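Long-range contacts in histidinol-phosphate aminotransferase (Clostridium acetobutylicum, PDB 3FTB), which probably transfers an amino group to or from histidinol phosphate with the help of pyridoxal 5'-phosphate: residues Ile181-Ala185 with Ser195-Gly199; Phe186-Thr190 with His296-Val300; Leu207-Met213 with Phe224-Thr229. All blocks are in the same frame, centred on the assembly; numbering follows the deposited sequence.

Overall arrangement
The three contacts surround the end of strand 179-183. Contacts 1 and 3 are neighbours in the seven-stranded sheet of the large domain, centres about 8 Å apart: I182 N lies 2.7 Å from F208 O. Contact 2, centred about 12 Å from contact 1 and 16 Å from contact 3, carries the chain to the five-stranded sheet of the small domain. R211 joins all three: it meets E184 of contact 1, weakly approaches E188 of contact 2, and binds a phosphate, probably from the crystallisation liquor, that S196 bonds weakly. Another phosphate, about 4 Å from the A212 side chain, may mark a pocket; K215, beside F186, probably corresponds to the family's PLP-binding lysine.

Contact 1: residues Ile181-Ala185 with Ser195-Gly199; sequences IIDEA and SSFVG
The carboxylate of E184 receives the backbone N-H of F197: N to OE2 is 2.9 Å and the bond is nearly straight, at 173°. OE2 uses its syn lone pair, on the side of the other oxygen, and also lies at the edge of the F197 ring, near its plane. The second oxygen lies against CB of S196, and E184 OE1 to V198 CG1 is 4.1 Å. Next to this polar grip, I182 sets CD1 over one face of the F197 ring, 3.9 Å from the centroid and 20° off the normal, a CH-pi contact; the two side chains cross at about a right angle. E184 reaches across because CG lies anti to its own carbonyl carbon (chi1 -76°) and the chain runs extended beyond it. One shell out, R211 NE holds OE1 in a salt bridge, while N152 ND2 gives OE2 a weak further bond. The OG of S196 bonds P193 O and, weakly, a phosphate oxygen. D183 OD1 accepts from A185 N at 3.1 Å, an Asx turn where the chain passes from the strand into the loop, while OD2 pairs with the Y111 hydroxyl. E184 is buried, yet its oxygens are engaged by a backbone N-H, an amide and a guanidinium, an environment that would favour the ionised carboxylate and fix its orientation between the strand end and the returning loop.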
# COMPACT_ATOMS: atom_id res chain seq x y z
N ILE A 181 -6.43 -2.56 21.59
CA ILE A 181 -5.46 -2.68 20.50
C ILE A 181 -4.02 -2.61 21.01
O ILE A 181 -3.59 -1.58 21.51
CB ILE A 181 -5.62 -1.53 19.49
CG1 ILE A 181 -7.04 -1.51 18.90
CG2 ILE A 181 -4.56 -1.64 18.39
CD1 ILE A 181 -7.41 -0.17 18.32
N ILE A 182 -3.28 -3.71 20.84
CA ILE A 182 -1.91 -3.75 21.34
C ILE A 182 -0.88 -3.76 20.23
O ILE A 182 -0.75 -4.75 19.49
CB ILE A 182 -1.66 -4.97 22.24
CG1 ILE A 182 -2.72 -5.05 23.32
CG2 ILE A 182 -0.34 -4.82 22.96
CD1 ILE A 182 -2.37 -6.02 24.43
N ASP A 183 -0.13 -2.66 20.13
CA ASP A 183 0.93 -2.51 19.13
C ASP A 183 2.21 -3.24 19.57
O ASP A 183 2.92 -2.80 20.49
CB ASP A 183 1.18 -1.02 18.90
CG ASP A 183 2.44 -0.75 18.09
OD1 ASP A 183 3.09 -1.71 17.65
OD2 ASP A 183 2.76 0.45 17.90
N GLU A 184 2.50 -4.37 18.92
CA GLU A 184 3.62 -5.21 19.31
C GLU A 184 4.71 -5.27 18.25
O GLU A 184 5.35 -6.30 18.05
CB GLU A 184 3.13 -6.62 19.63
CG GLU A 184 2.43 -6.74 20.99
CD GLU A 184 2.15 -8.17 21.36
OE1 GLU A 184 2.60 -9.12 20.65
OE2 GLU A 184 1.46 -8.34 22.37
N ALA A 185 4.94 -4.14 17.58
CA ALA A 185 5.86 -4.10 16.45
C ALA A 185 7.30 -4.34 16.89
O ALA A 185 8.15 -4.70 16.07
CB ALA A 185 5.75 -2.76 15.74
N SER A 195 5.98 -12.54 26.40
CA SER A 195 5.91 -11.07 26.43
C SER A 195 4.83 -10.52 25.53
O SER A 195 4.29 -9.43 25.80
CB SER A 195 7.27 -10.45 26.08
OG SER A 195 8.11 -10.46 27.22
N SER A 196 4.50 -11.26 24.46
CA SER A 196 3.37 -10.91 23.60
C SER A 196 2.06 -11.45 24.14
O SER A 196 2.02 -12.48 24.81
CB SER A 196 3.58 -11.40 22.17
OG SER A 196 3.73 -12.80 22.13
N PHE A 197 0.98 -10.76 23.83
CA PHE A 197 -0.35 -11.22 24.18
C PHE A 197 -0.90 -12.13 23.10
O PHE A 197 -2.06 -12.52 23.16
CB PHE A 197 -1.28 -10.03 24.36
CG PHE A 197 -1.15 -9.36 25.70
CD1 PHE A 197 -0.05 -8.55 25.98
CD2 PHE A 197 -2.12 -9.54 26.68
CE1 PHE A 197 0.08 -7.94 27.21
CE2 PHE A 197 -1.99 -8.93 27.91
CZ PHE A 197 -0.89 -8.13 28.18
N VAL A 198 -0.08 -12.45 22.09
CA VAL A 198 -0.58 -13.30 21.01
C VAL A 198 -1.13 -14.63 21.55
O VAL A 198 -2.13 -15.14 21.05
CB VAL A 198 0.48 -13.56 19.90
CG1 VAL A 198 0.65 -12.31 19.04
CG2 VAL A 198 1.80 -14.04 20.51
N GLY A 199 -0.48 -15.16 22.58
CA GLY A 199 -0.92 -16.41 23.19
C GLY A 199 -2.17 -16.24 24.03
O GLY A 199 -2.63 -17.20 24.68

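Contact 2: residues Phe186-Thr190 with His296-Val300; sequences FIEFT and HANFV
F186 and F299 make the aromatic contact: the edge of F299 points at the face of F186, the centroids 4.8 Å apart and the planes at 69°. CE2 of F299 stands over the middle of the F186 ring, in a T-shaped pair. A second flat pair is of another type. The amide of N298 lies stacked on the F189 ring, the planes only 6° apart, with OD1 3.6 Å above the plane and over its centre, and CB adds a CH-pi contact to the same face. N298 reaches this position with CG wedged between its backbone N and carbonyl carbon (chi1 64°). Its OD1 also lies 3.5 Å from CD1 of F186 and, like the buried N298 N, has no polar partner in the model, whereas ND2 bonds N34 O. These residues bring the loop with its 3-10 turn, after strand 179-183 of the large domain, against the start of strand 299-304 in the small-domain sheet, so the contact bridges the two domains of a fold type I PLP enzyme. Apolar contacts fill the middle: CB of A297 lies 3.9 Å from CB of F186 and equally far from CB of F189. Polar contacts are indirect, since no hydrogen bond joins the segments. R276 NH1 bonds A297 O and, weakly, F189 O. The hydroxyl of T190 donates back to I187 O at 3.0 Å, while CG2 of T190 faces H296 O.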
# COMPACT_ATOMS: atom_id res chain seq x y z
N PHE A 186 7.55 -4.15 18.18
CA PHE A 186 8.89 -4.29 18.74
C PHE A 186 9.01 -5.59 19.54
O PHE A 186 10.12 -6.03 19.83
CB PHE A 186 9.22 -3.12 19.66
CG PHE A 186 9.57 -1.84 18.94
CD1 PHE A 186 10.72 -1.75 18.18
CD2 PHE A 186 8.75 -0.72 19.05
CE1 PHE A 186 11.06 -0.57 17.52
CE2 PHE A 186 9.07 0.46 18.40
CZ PHE A 186 10.23 0.54 17.64
N ILE A 187 7.86 -6.18 19.87
CA ILE A 187 7.82 -7.32 20.79
C ILE A 187 8.85 -8.39 20.43
O ILE A 187 9.14 -9.27 21.24
CB ILE A 187 6.43 -7.98 20.79
CG1 ILE A 187 6.19 -8.74 22.11
CG2 ILE A 187 6.32 -8.94 19.63
CD1 ILE A 187 5.86 -7.85 23.30
N GLU A 188 9.41 -8.31 19.24
CA GLU A 188 10.34 -9.31 18.75
C GLU A 188 11.61 -9.31 19.59
O GLU A 188 12.24 -10.36 19.81
CB GLU A 188 10.72 -8.97 17.32
CG GLU A 188 9.68 -8.19 16.57
CD GLU A 188 8.65 -9.09 15.97
OE1 GLU A 188 7.67 -8.54 15.46
OE2 GLU A 188 8.82 -10.32 16.02
N PHE A 189 11.96 -8.12 20.06
CA PHE A 189 13.27 -7.86 20.62
C PHE A 189 13.39 -8.35 22.06
O PHE A 189 14.42 -8.17 22.70
CB PHE A 189 13.59 -6.37 20.54
CG PHE A 189 13.79 -5.85 19.14
CD1 PHE A 189 15.05 -5.89 18.53
CD2 PHE A 189 12.74 -5.27 18.43
CE1 PHE A 189 15.23 -5.40 17.24
CE2 PHE A 189 12.92 -4.78 17.15
CZ PHE A 189 14.18 -4.84 16.56
N THR A 190 12.32 -8.97 22.56
CA THR A 190 12.29 -9.57 23.90
C THR A 190 12.63 -11.07 23.84
O THR A 190 13.36 -11.58 24.70
CB THR A 190 10.89 -9.43 24.53
OG1 THR A 190 10.00 -10.38 23.94
CG2 THR A 190 10.34 -8.03 24.29
N HIS A 296 13.03 -2.91 26.81
CA HIS A 296 12.81 -4.32 26.52
C HIS A 296 12.84 -4.60 25.03
O HIS A 296 12.55 -5.71 24.60
CB HIS A 296 11.54 -4.82 27.19
CG HIS A 296 11.69 -4.98 28.67
ND1 HIS A 296 11.56 -3.92 29.55
CD2 HIS A 296 12.02 -6.05 29.42
CE1 HIS A 296 11.78 -4.34 30.78
NE2 HIS A 296 12.06 -5.63 30.73
N ALA A 297 13.21 -3.57 24.26
CA ALA A 297 13.41 -3.70 22.82
C ALA A 297 14.77 -3.11 22.44
O ALA A 297 15.72 -3.19 23.21
CB ALA A 297 12.28 -3.01 22.05
N ASN A 298 14.85 -2.49 21.26
CA ASN A 298 16.12 -1.93 20.79
C ASN A 298 16.24 -0.39 20.90
O ASN A 298 16.77 0.27 20.01
CB ASN A 298 16.42 -2.40 19.37
CG ASN A 298 15.40 -1.91 18.37
OD1 ASN A 298 14.23 -1.78 18.69
ND2 ASN A 298 15.85 -1.60 17.15
N PHE A 299 15.76 0.15 22.03
CA PHE A 299 15.91 1.57 22.33
C PHE A 299 15.82 1.83 23.83
O PHE A 299 15.30 1.00 24.58
CB PHE A 299 14.87 2.40 21.57
CG PHE A 299 13.47 1.91 21.77
CD1 PHE A 299 12.74 2.30 22.88
CD2 PHE A 299 12.88 1.06 20.84
CE1 PHE A 299 11.44 1.84 23.07
CE2 PHE A 299 11.60 0.61 21.03
CZ PHE A 299 10.87 1.00 22.14
N VAL A 300 16.31 2.98 24.26
CA VAL A 300 16.41 3.33 25.68
C VAL A 300 16.04 4.80 25.92
O VAL A 300 16.52 5.69 25.21
CB VAL A 300 17.85 3.05 26.19
CG1 VAL A 300 18.86 3.89 25.40
CG2 VAL A 300 17.96 3.31 27.68

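Contact 3: residues Leu207-Met213 with Phe224-Thr229; sequences LFIIRAM and FGYGIT. With PO4 (phosphate ion), chain G.
I209 and I228 exchange both backbone bonds, I209 N to I228 O at 3.0 Å and I228 N to I209 O, and R211 and Y226 do the same two residues along. Between them I210 faces G227, and beyond R211-Y226 A212 faces G225, both non-hydrogen-bonded pairs; I210 CA sends a CA-H...O contact to Y226 O. At one end the T229 hydroxyl, anti to its backbone N (chi1 -168°), donates to L207 O at 2.8 Å in the carbonyl plane and is met in turn by N231 N. At the other, M213 N reaches F224 O only weakly, and the sulfur of M213 adds an oblique Met-aromatic contact with the F224 ring, SD 3.6 Å from CD2. On the face bearing I209, R211, Y226 and I228, CB of R211 lies over the Y226 ring, 3.6 Å from its centroid and 20° off the normal. The arginine bends at chi2 (-71°); its NE is taken by E184 and NH2 bonds phosphate O4 at 2.5 Å, while NH1 points to phosphate O1 in a doubtful, very short contact. A water links A212 O, 2.9 Å away, to the Y226 hydroxyl. Strand 225-229 runs antiparallel to its neighbours, consistent with the one reversed strand of the seven-stranded sheet in the large domain of fold type I aminotransferases.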
# COMPACT_ATOMS: atom_id res chain seq x y z
N LEU A 207 -9.04 -8.46 22.33
CA LEU A 207 -7.66 -8.26 21.89
C LEU A 207 -7.55 -8.07 20.38
O LEU A 207 -8.04 -8.89 19.60
CB LEU A 207 -6.78 -9.44 22.30
CG LEU A 207 -6.09 -9.48 23.67
CD1 LEU A 207 -5.39 -10.81 23.82
CD2 LEU A 207 -5.11 -8.33 23.80
N PHE A 208 -6.89 -7.00 19.98
CA PHE A 208 -6.43 -6.86 18.62
C PHE A 208 -4.94 -6.53 18.66
O PHE A 208 -4.53 -5.54 19.27
CB PHE A 208 -7.21 -5.77 17.90
CG PHE A 208 -6.83 -5.60 16.45
CD1 PHE A 208 -7.40 -6.40 15.48
CD2 PHE A 208 -5.90 -4.65 16.06
CE1 PHE A 208 -7.07 -6.26 14.15
CE2 PHE A 208 -5.55 -4.51 14.72
CZ PHE A 208 -6.14 -5.32 13.77
N ILE A 209 -4.11 -7.38 18.05
CA ILE A 209 -2.66 -7.19 18.09
C ILE A 209 -2.11 -6.72 16.75
O ILE A 209 -2.53 -7.20 15.70
CB ILE A 209 -1.91 -8.49 18.50
CG1 ILE A 209 -2.55 -9.15 19.72
CG2 ILE A 209 -0.44 -8.22 18.72
CD1 ILE A 209 -2.58 -8.29 20.94
N ILE A 210 -1.17 -5.78 16.80
CA ILE A 210 -0.47 -5.30 15.62
C ILE A 210 1.00 -5.75 15.64
O ILE A 210 1.75 -5.44 16.57
CB ILE A 210 -0.54 -3.77 15.54
CG1 ILE A 210 -2.00 -3.32 15.47
CG2 ILE A 210 0.23 -3.25 14.36
CD1 ILE A 210 -2.18 -1.81 15.35
N ARG A 211 1.40 -6.52 14.63
CA ARG A 211 2.80 -6.87 14.49
C ARG A 211 3.39 -6.18 13.26
O ARG A 211 2.66 -5.61 12.46
CB ARG A 211 2.97 -8.37 14.34
CG ARG A 211 2.56 -9.17 15.55
CD ARG A 211 3.51 -8.99 16.68
NE ARG A 211 3.28 -9.99 17.72
CZ ARG A 211 4.06 -11.05 17.90
NH1 ARG A 211 5.12 -11.22 17.13
NH2 ARG A 211 3.78 -11.92 18.87
N ALA A 212 4.71 -6.25 13.11
CA ALA A 212 5.38 -5.68 11.95
C ALA A 212 6.69 -6.40 11.67
O ALA A 212 7.33 -6.93 12.58
CB ALA A 212 5.64 -4.20 12.16
N MET A 213 7.08 -6.41 10.40
CA MET A 213 8.36 -6.97 9.97
C MET A 213 9.34 -5.84 9.73
O MET A 213 10.47 -6.05 9.30
CB MET A 213 8.19 -7.76 8.67
CG MET A 213 7.38 -9.06 8.77
SD MET A 213 7.59 -10.07 7.28
CE MET A 213 9.29 -10.62 7.50
N PHE A 224 5.32 -3.72 5.27
CA PHE A 224 4.49 -4.84 5.70
C PHE A 224 4.27 -4.98 7.21
O PHE A 224 5.21 -5.18 7.96
CB PHE A 224 4.99 -6.17 5.12
CG PHE A 224 4.12 -7.33 5.51
CD1 PHE A 224 2.85 -7.46 4.99
CD2 PHE A 224 4.54 -8.25 6.45
CE1 PHE A 224 2.03 -8.49 5.37
CE2 PHE A 224 3.73 -9.27 6.83
CZ PHE A 224 2.47 -9.40 6.30
N GLY A 225 3.01 -4.88 7.62
CA GLY A 225 2.62 -5.14 9.00
C GLY A 225 1.34 -5.96 9.02
O GLY A 225 0.66 -6.05 8.01
N TYR A 226 1.00 -6.55 10.16
CA TYR A 226 -0.22 -7.37 10.23
C TYR A 226 -1.06 -7.25 11.51
O TYR A 226 -0.58 -6.82 12.56
CB TYR A 226 0.08 -8.84 9.90
CG TYR A 226 1.25 -9.46 10.62
CD1 TYR A 226 1.06 -10.47 11.56
CD2 TYR A 226 2.55 -9.06 10.35
CE1 TYR A 226 2.14 -11.07 12.21
CE2 TYR A 226 3.63 -9.64 11.00
CZ TYR A 226 3.42 -10.65 11.93
OH TYR A 226 4.50 -11.22 12.57
N GLY A 227 -2.33 -7.62 11.37
CA GLY A 227 -3.26 -7.66 12.49
C GLY A 227 -3.64 -9.09 12.86
O GLY A 227 -3.82 -9.93 11.99
N ILE A 228 -3.80 -9.34 14.15
CA ILE A 228 -4.04 -10.67 14.71
C ILE A 228 -5.19 -10.60 15.71
O ILE A 228 -5.08 -9.91 16.71
CB ILE A 228 -2.77 -11.16 15.44
CG1 ILE A 228 -1.65 -11.37 14.43
CG2 ILE A 228 -3.04 -12.43 16.23
CD1 ILE A 228 -2.11 -12.14 13.18
N THR A 229 -6.29 -11.30 15.45
CA THR A 229 -7.45 -11.25 16.36
C THR A 229 -8.39 -12.44 16.17
O THR A 229 -8.58 -12.94 15.07
CB THR A 229 -8.27 -9.94 16.19
OG1 THR A 229 -9.21 -9.81 17.26
CG2 THR A 229 -9.03 -9.93 14.89
P PO4 G . 6.27 -14.32 18.29
O1 PO4 G . 6.43 -13.20 17.29
O2 PO4 G . 6.03 -15.61 17.54
O3 PO4 G . 7.52 -14.42 19.13
O4 PO4 G . 5.09 -14.07 19.21
O HOH W 1 6.48 -9.68 12.66